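Local coordinates for possible protein of nuclear scaffold (Encephalitozoon cuniculi, PDB 3KAE) that forms, through its N-terminal tetratricopeptide-repeat domain, a homodimer, and probably serves as the Cdc27 scaffold subunit of the anaphase-promoting complex, at residues Ser64-Ser69 with Lys83-Ile88; Ser87-Lys92 with Phe115-Leu120. All coordinates share one frame; numbering follows the deposited sequence.

Contact 1. Residues Ser64-Ser69 with Lys83-Ile88; sequences SKYYES and KSLESI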
loop_
_atom_site.group_PDB
_atom_site.type_symbol
_atom_site.label_atom_id
_atom_site.label_comp_id
_atom_site.label_asym_id
_atom_site.label_seq_id
_atom_site.Cartn_x
_atom_site.Cartn_y
_atom_site.Cartn_z
ATOM N N SER C 64 9.439 5.117 -12.663
ATOM C CA SER C 64 9.359 6.408 -11.986
ATOM C C SER C 64 8.194 7.195 -12.539
ATOM O O SER C 64 7.423 7.782 -11.789
ATOM C CB SER C 64 10.686 7.202 -12.101
ATOM O OG SER C 64 10.678 8.142 -13.171
ATOM N N LYS C 65 8.071 7.205 -13.865
ATOM C CA LYS C 65 6.981 7.913 -14.536
ATOM C C LYS C 65 5.635 7.288 -14.191
ATOM O O LYS C 65 4.636 7.980 -14.040
ATOM C CB LYS C 65 7.202 7.941 -16.044
ATOM C CG LYS C 65 8.269 8.925 -16.470
ATOM C CD LYS C 65 7.913 10.328 -16.014
ATOM C CE LYS C 65 8.965 11.331 -16.460
ATOM N NZ LYS C 65 8.682 12.718 -15.991
ATOM N N TYR C 66 5.627 5.975 -14.026
ATOM C CA TYR C 66 4.410 5.297 -13.583
ATOM C C TYR C 66 3.969 5.749 -12.177
ATOM O O TYR C 66 2.831 6.189 -11.991
ATOM C CB TYR C 66 4.559 3.774 -13.677
ATOM C CG TYR C 66 3.278 3.046 -13.379
ATOM C CD1 TYR C 66 2.213 3.073 -14.270
ATOM C CD2 TYR C 66 3.120 2.354 -12.191
ATOM C CE1 TYR C 66 1.036 2.436 -13.978
ATOM C CE2 TYR C 66 1.957 1.699 -11.903
ATOM C CZ TYR C 66 0.918 1.748 -12.799
ATOM O OH TYR C 66 -0.232 1.093 -12.492
ATOM N N TYR C 67 4.866 5.664 -11.193
ATOM C CA TYR C 67 4.530 6.141 -9.843
ATOM C C TYR C 67 4.243 7.644 -9.850
ATOM O O TYR C 67 3.447 8.153 -9.063
ATOM C CB TYR C 67 5.625 5.775 -8.818
ATOM C CG TYR C 67 5.411 4.390 -8.292
ATOM C CD1 TYR C 67 5.959 3.291 -8.932
ATOM C CD2 TYR C 67 4.604 4.169 -7.195
ATOM C CE1 TYR C 67 5.727 2.009 -8.467
ATOM C CE2 TYR C 67 4.361 2.885 -6.733
ATOM C CZ TYR C 67 4.921 1.814 -7.376
ATOM O OH TYR C 67 4.704 0.534 -6.895
ATOM N N GLU C 68 4.871 8.347 -10.772
ATOM C CA GLU C 68 4.609 9.745 -10.885
ATOM C C GLU C 68 3.140 9.962 -11.220
ATOM O O GLU C 68 2.452 10.748 -10.557
ATOM C CB GLU C 68 5.499 10.337 -11.973
ATOM C CG GLU C 68 5.784 11.788 -11.789
ATOM C CD GLU C 68 6.787 12.305 -12.798
ATOM O OE1 GLU C 68 7.974 11.901 -12.753
ATOM O OE2 GLU C 68 6.376 13.122 -13.637
ATOM N N SER C 69 2.664 9.246 -12.244
ATOM C CA SER C 69 1.261 9.286 -12.645
ATOM C C SER C 69 0.335 8.902 -11.488
ATOM O O SER C 69 -0.669 9.566 -11.252
ATOM C CB SER C 69 1.015 8.369 -13.845
ATOM O OG SER C 69 -0.223 8.688 -14.472
ATOM N N LYS C 83 0.372 13.111 -18.751
ATOM C CA LYS C 83 1.664 13.414 -19.357
ATOM C C LYS C 83 2.723 12.398 -18.928
ATOM O O LYS C 83 3.529 11.948 -19.739
ATOM C CB LYS C 83 2.107 14.834 -19.006
ATOM N N SER C 84 2.704 12.024 -17.655
ATOM C CA SER C 84 3.711 11.102 -17.128
ATOM C C SER C 84 3.625 9.747 -17.816
ATOM O O SER C 84 4.647 9.153 -18.155
ATOM C CB SER C 84 3.580 10.934 -15.604
ATOM O OG SER C 84 4.038 12.084 -14.922
ATOM N N LEU C 85 2.404 9.264 -18.016
ATOM C CA LEU C 85 2.199 7.943 -18.592
ATOM C C LEU C 85 2.597 7.912 -20.051
ATOM O O LEU C 85 3.190 6.942 -20.520
ATOM C CB LEU C 85 0.727 7.537 -18.491
ATOM C CG LEU C 85 0.203 6.963 -17.195
ATOM C CD1 LEU C 85 -1.258 6.636 -17.386
ATOM C CD2 LEU C 85 0.997 5.724 -16.819
ATOM N N GLU C 86 2.227 8.963 -20.776
ATOM C CA GLU C 86 2.517 9.044 -22.201
ATOM C C GLU C 86 4.017 8.971 -22.454
ATOM O O GLU C 86 4.455 8.427 -23.463
ATOM C CB GLU C 86 1.954 10.337 -22.784
ATOM C CG GLU C 86 0.430 10.402 -22.803
ATOM C CD GLU C 86 -0.077 11.758 -23.256
ATOM O OE1 GLU C 86 0.652 12.766 -23.094
ATOM O OE2 GLU C 86 -1.206 11.818 -23.776
ATOM N N SER C 87 4.796 9.523 -21.531
ATOM C CA SER C 87 6.253 9.445 -21.622
ATOM C C SER C 87 6.686 7.998 -21.810
ATOM O O SER C 87 7.572 7.705 -22.603
ATOM C CB SER C 87 6.913 10.022 -20.368
ATOM O OG SER C 87 6.707 11.421 -20.266
ATOM N N ILE C 88 6.051 7.093 -21.075
ATOM C CA ILE C 88 6.363 5.672 -21.167
ATOM C C ILE C 88 5.927 5.104 -22.511
ATOM O O ILE C 88 6.742 4.575 -23.269
ATOM C CB ILE C 88 5.656 4.868 -20.063
ATOM C CG1 ILE C 88 5.875 5.527 -18.693
ATOM C CG2 ILE C 88 6.133 3.419 -20.077
ATOM C CD1 ILE C 88 5.236 4.788 -17.531
#
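The ring of Y66 lies alongside L85, both side chains pointing the same way, and L85 CD2 meets the ring obliquely, 3.9 Å from Y66 CD1. The CB of Y66 points away from the opposing helix overall, though it still touches I88; CG is anti to the backbone N (chi1 -173°), and the ring meets Y15 of the second subunit edge-to-face while its OH is hydrogen-bonded to the backbone O of that same Y15. The other flat group, the carboxylate of E68, is approached from above its plane: S84 OG donates to E68 OE2 at 2.9 Å, 48° out of that plane.

Over residues 64-69 and 83-88 the two helices run nearly antiparallel, at 157°, as in the helical hairpin of tetratricopeptide repeats, and the axes of these segments approach to 8.0 Å. Small side chains permit this closeness. S84 CB sits 3.5 Å from K65 O, and S69 OG comes within 3.3 Å of L85 CG while bonding to the backbone O of A81. I88 fills the other end, its CG1 3.8 Å from K65 CB.

K65, bent at chi2, brings NZ back to E68 in a salt bridge with weak hydrogen bonds to both carboxylate oxygens. E68 OE2 therefore receives both a hydroxyl and an ammonium group, which probably stabilises the charge of this buried carboxylate.

Contact 2. Residues Ser87-Lys92 with Phe115-Leu120; sequences SILEGK and FFESLL
L89 is the residue that carries the end of helix 78-89 onto helix 113-126, in the helix-on-helix stacking by which this tetratricopeptide-repeat domain is built. Its CB points toward the opposing helix, and CG, anti to the carbonyl carbon (chi1 -74°), lies 4.2 Å from F116 CB. There the side chain forks. CD2 turns to the aromatic ring and meets F116 CD2 at 3.8 Å, an oblique approach. CD1 takes the other course: it meets L120 CD2 tip to tip, and it also touches the carboxylate of E117, with E117 OE2 at 3.5 Å. Since E117 bends at chi2, its end comes nearer to L89 than its CB direction alone would suggest. Its other oxygen, OE1, is hydrogen-bonded to H136 of helix 130-143, so the polar end of this buried glutamate is tied to the next helix while OE2 borders the leucine methyl and forms a long, weak ion pair with R139.

I88 adds a second layer, crossing F116 at about a right angle. Its CG2 lies over one face of the ring, 4.1 Å above the plane and displaced toward the rim, while CD1 lies beside F116 CE1. V108 also packs against this ring.

Directly after these two residues the helix ends in a Schellman motif. G91 takes positive phi (65°), G91 N bonds back to I88 O, and K92 N reaches S87 O at 2.8 Å, turning the chain away from the interface. The tightest spot in the apolar contact is the methyl pair L89 CD1 and L120 CD2, at 3.5 Å, closer than usual van der Waals contact for two carbons.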
loop_
_atom_site.group_PDB
_atom_site.type_symbol
_atom_site.label_atom_id
_atom_site.label_comp_id
_atom_site.label_asym_id
_atom_site.label_seq_id
_atom_site.Cartn_x
_atom_site.Cartn_y
_atom_site.Cartn_z
ATOM N N SER C 87 4.796 9.523 -21.531
ATOM C CA SER C 87 6.253 9.445 -21.622
ATOM C C SER C 87 6.686 7.998 -21.810
ATOM O O SER C 87 7.572 7.705 -22.603
ATOM C CB SER C 87 6.913 10.022 -20.368
ATOM O OG SER C 87 6.707 11.421 -20.266
ATOM N N ILE C 88 6.051 7.093 -21.075
ATOM C CA ILE C 88 6.363 5.672 -21.167
ATOM C C ILE C 88 5.927 5.104 -22.511
ATOM O O ILE C 88 6.742 4.575 -23.269
ATOM C CB ILE C 88 5.656 4.868 -20.063
ATOM C CG1 ILE C 88 5.875 5.527 -18.693
ATOM C CG2 ILE C 88 6.133 3.419 -20.077
ATOM C CD1 ILE C 88 5.236 4.788 -17.531
ATOM N N LEU C 89 4.631 5.215 -22.792
ATOM C CA LEU C 89 4.055 4.682 -24.015
ATOM C C LEU C 89 4.704 5.267 -25.265
ATOM O O LEU C 89 4.826 4.586 -26.284
ATOM C CB LEU C 89 2.554 4.923 -24.028
ATOM C CG LEU C 89 1.802 3.989 -23.082
ATOM C CD1 LEU C 89 0.295 4.130 -23.260
ATOM C CD2 LEU C 89 2.243 2.544 -23.305
ATOM N N GLU C 90 5.121 6.527 -25.176
ATOM C CA GLU C 90 5.843 7.181 -26.262
ATOM C C GLU C 90 7.326 6.805 -26.252
ATOM O O GLU C 90 8.080 7.204 -27.129
ATOM C CB GLU C 90 5.685 8.701 -26.179
ATOM C CG GLU C 90 4.250 9.187 -26.322
ATOM C CD GLU C 90 4.128 10.694 -26.179
ATOM O OE1 GLU C 90 5.174 11.375 -26.125
ATOM O OE2 GLU C 90 2.988 11.198 -26.123
ATOM N N GLY C 91 7.733 6.033 -25.254
ATOM C CA GLY C 91 9.097 5.543 -25.171
ATOM C C GLY C 91 10.173 6.598 -24.977
ATOM O O GLY C 91 11.222 6.530 -25.608
ATOM N N LYS C 92 9.919 7.566 -24.101
ATOM C CA LYS C 92 10.905 8.598 -23.794
ATOM C C LYS C 92 11.488 8.463 -22.371
ATOM O O LYS C 92 11.837 9.460 -21.730
ATOM C CB LYS C 92 10.304 9.992 -24.019
ATOM N N PHE C 115 -1.866 -2.076 -18.094
ATOM C CA PHE C 115 -1.878 -1.198 -16.920
ATOM C C PHE C 115 -1.808 0.298 -17.242
ATOM O O PHE C 115 -2.477 1.095 -16.592
ATOM C CB PHE C 115 -0.759 -1.607 -15.960
ATOM C CG PHE C 115 -0.988 -2.935 -15.332
ATOM C CD1 PHE C 115 -1.861 -3.062 -14.260
ATOM C CD2 PHE C 115 -0.383 -4.066 -15.843
ATOM C CE1 PHE C 115 -2.085 -4.288 -13.687
ATOM C CE2 PHE C 115 -0.624 -5.304 -15.288
ATOM C CZ PHE C 115 -1.466 -5.413 -14.202
ATOM N N PHE C 116 -1.020 0.664 -18.253
ATOM C CA PHE C 116 -0.911 2.060 -18.694
ATOM C C PHE C 116 -2.180 2.546 -19.409
ATOM O O PHE C 116 -2.675 3.636 -19.135
ATOM C CB PHE C 116 0.307 2.261 -19.616
ATOM C CG PHE C 116 1.568 1.614 -19.113
ATOM C CD1 PHE C 116 2.016 1.840 -17.818
ATOM C CD2 PHE C 116 2.320 0.793 -19.938
ATOM C CE1 PHE C 116 3.178 1.253 -17.360
ATOM C CE2 PHE C 116 3.491 0.205 -19.479
ATOM C CZ PHE C 116 3.917 0.432 -18.191
ATOM N N GLU C 117 -2.692 1.735 -20.331
ATOM C CA GLU C 117 -3.925 2.068 -21.061
ATOM C C GLU C 117 -5.120 2.153 -20.121
ATOM O O GLU C 117 -5.996 2.996 -20.292
ATOM C CB GLU C 117 -4.198 1.037 -22.159
ATOM C CG GLU C 117 -3.136 1.005 -23.251
ATOM C CD GLU C 117 -3.140 2.253 -24.105
ATOM O OE1 GLU C 117 -4.071 3.071 -23.953
ATOM O OE2 GLU C 117 -2.218 2.413 -24.933
ATOM N N SER C 118 -5.134 1.279 -19.117
ATOM C CA SER C 118 -6.189 1.281 -18.115
ATOM C C SER C 118 -6.176 2.574 -17.313
ATOM O O SER C 118 -7.207 3.233 -17.158
ATOM C CB SER C 118 -6.039 0.076 -17.183
ATOM O OG SER C 118 -6.934 0.175 -16.092
ATOM N N LEU C 119 -4.996 2.930 -16.813
ATOM C CA LEU C 119 -4.814 4.140 -16.026
ATOM C C LEU C 119 -5.098 5.354 -16.897
ATOM O O LEU C 119 -5.722 6.314 -16.469
ATOM C CB LEU C 119 -3.381 4.173 -15.480
ATOM C CG LEU C 119 -3.006 4.899 -14.180
ATOM C CD1 LEU C 119 -2.340 6.219 -14.459
ATOM C CD2 LEU C 119 -4.199 5.065 -13.215
ATOM N N LEU C 120 -4.626 5.289 -18.130
ATOM C CA LEU C 120 -4.908 6.306 -19.125
ATOM C C LEU C 120 -6.428 6.444 -19.360
ATOM O O LEU C 120 -6.937 7.544 -19.575
ATOM C CB LEU C 120 -4.202 5.900 -20.404
ATOM C CG LEU C 120 -3.301 6.871 -21.144
ATOM C CD1 LEU C 120 -2.917 8.148 -20.428
ATOM C CD2 LEU C 120 -2.160 6.196 -21.895
#

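Overall arrangement
Helix 78-89 is the shared element: contact 1 uses it against helix 62-74, contact 2 against helix 113-126, and I88 serves both. The centres lie 7 Å apart, and the two contacts merge into one buried layer. Y66 CD1 is 3.7 Å from F116 CE1, and L85 CD1 is 3.1 Å from L119 CD1, so helices 62-74, 78-89 and 113-126 pack together within the repeat array. Both contacts border the dimer interface: Y15 of the second subunit, which contact 1 already reaches, also stacks on the ring of F115. The same three-helix layer thus joins intrachain packing to the homodimer seen in this domain.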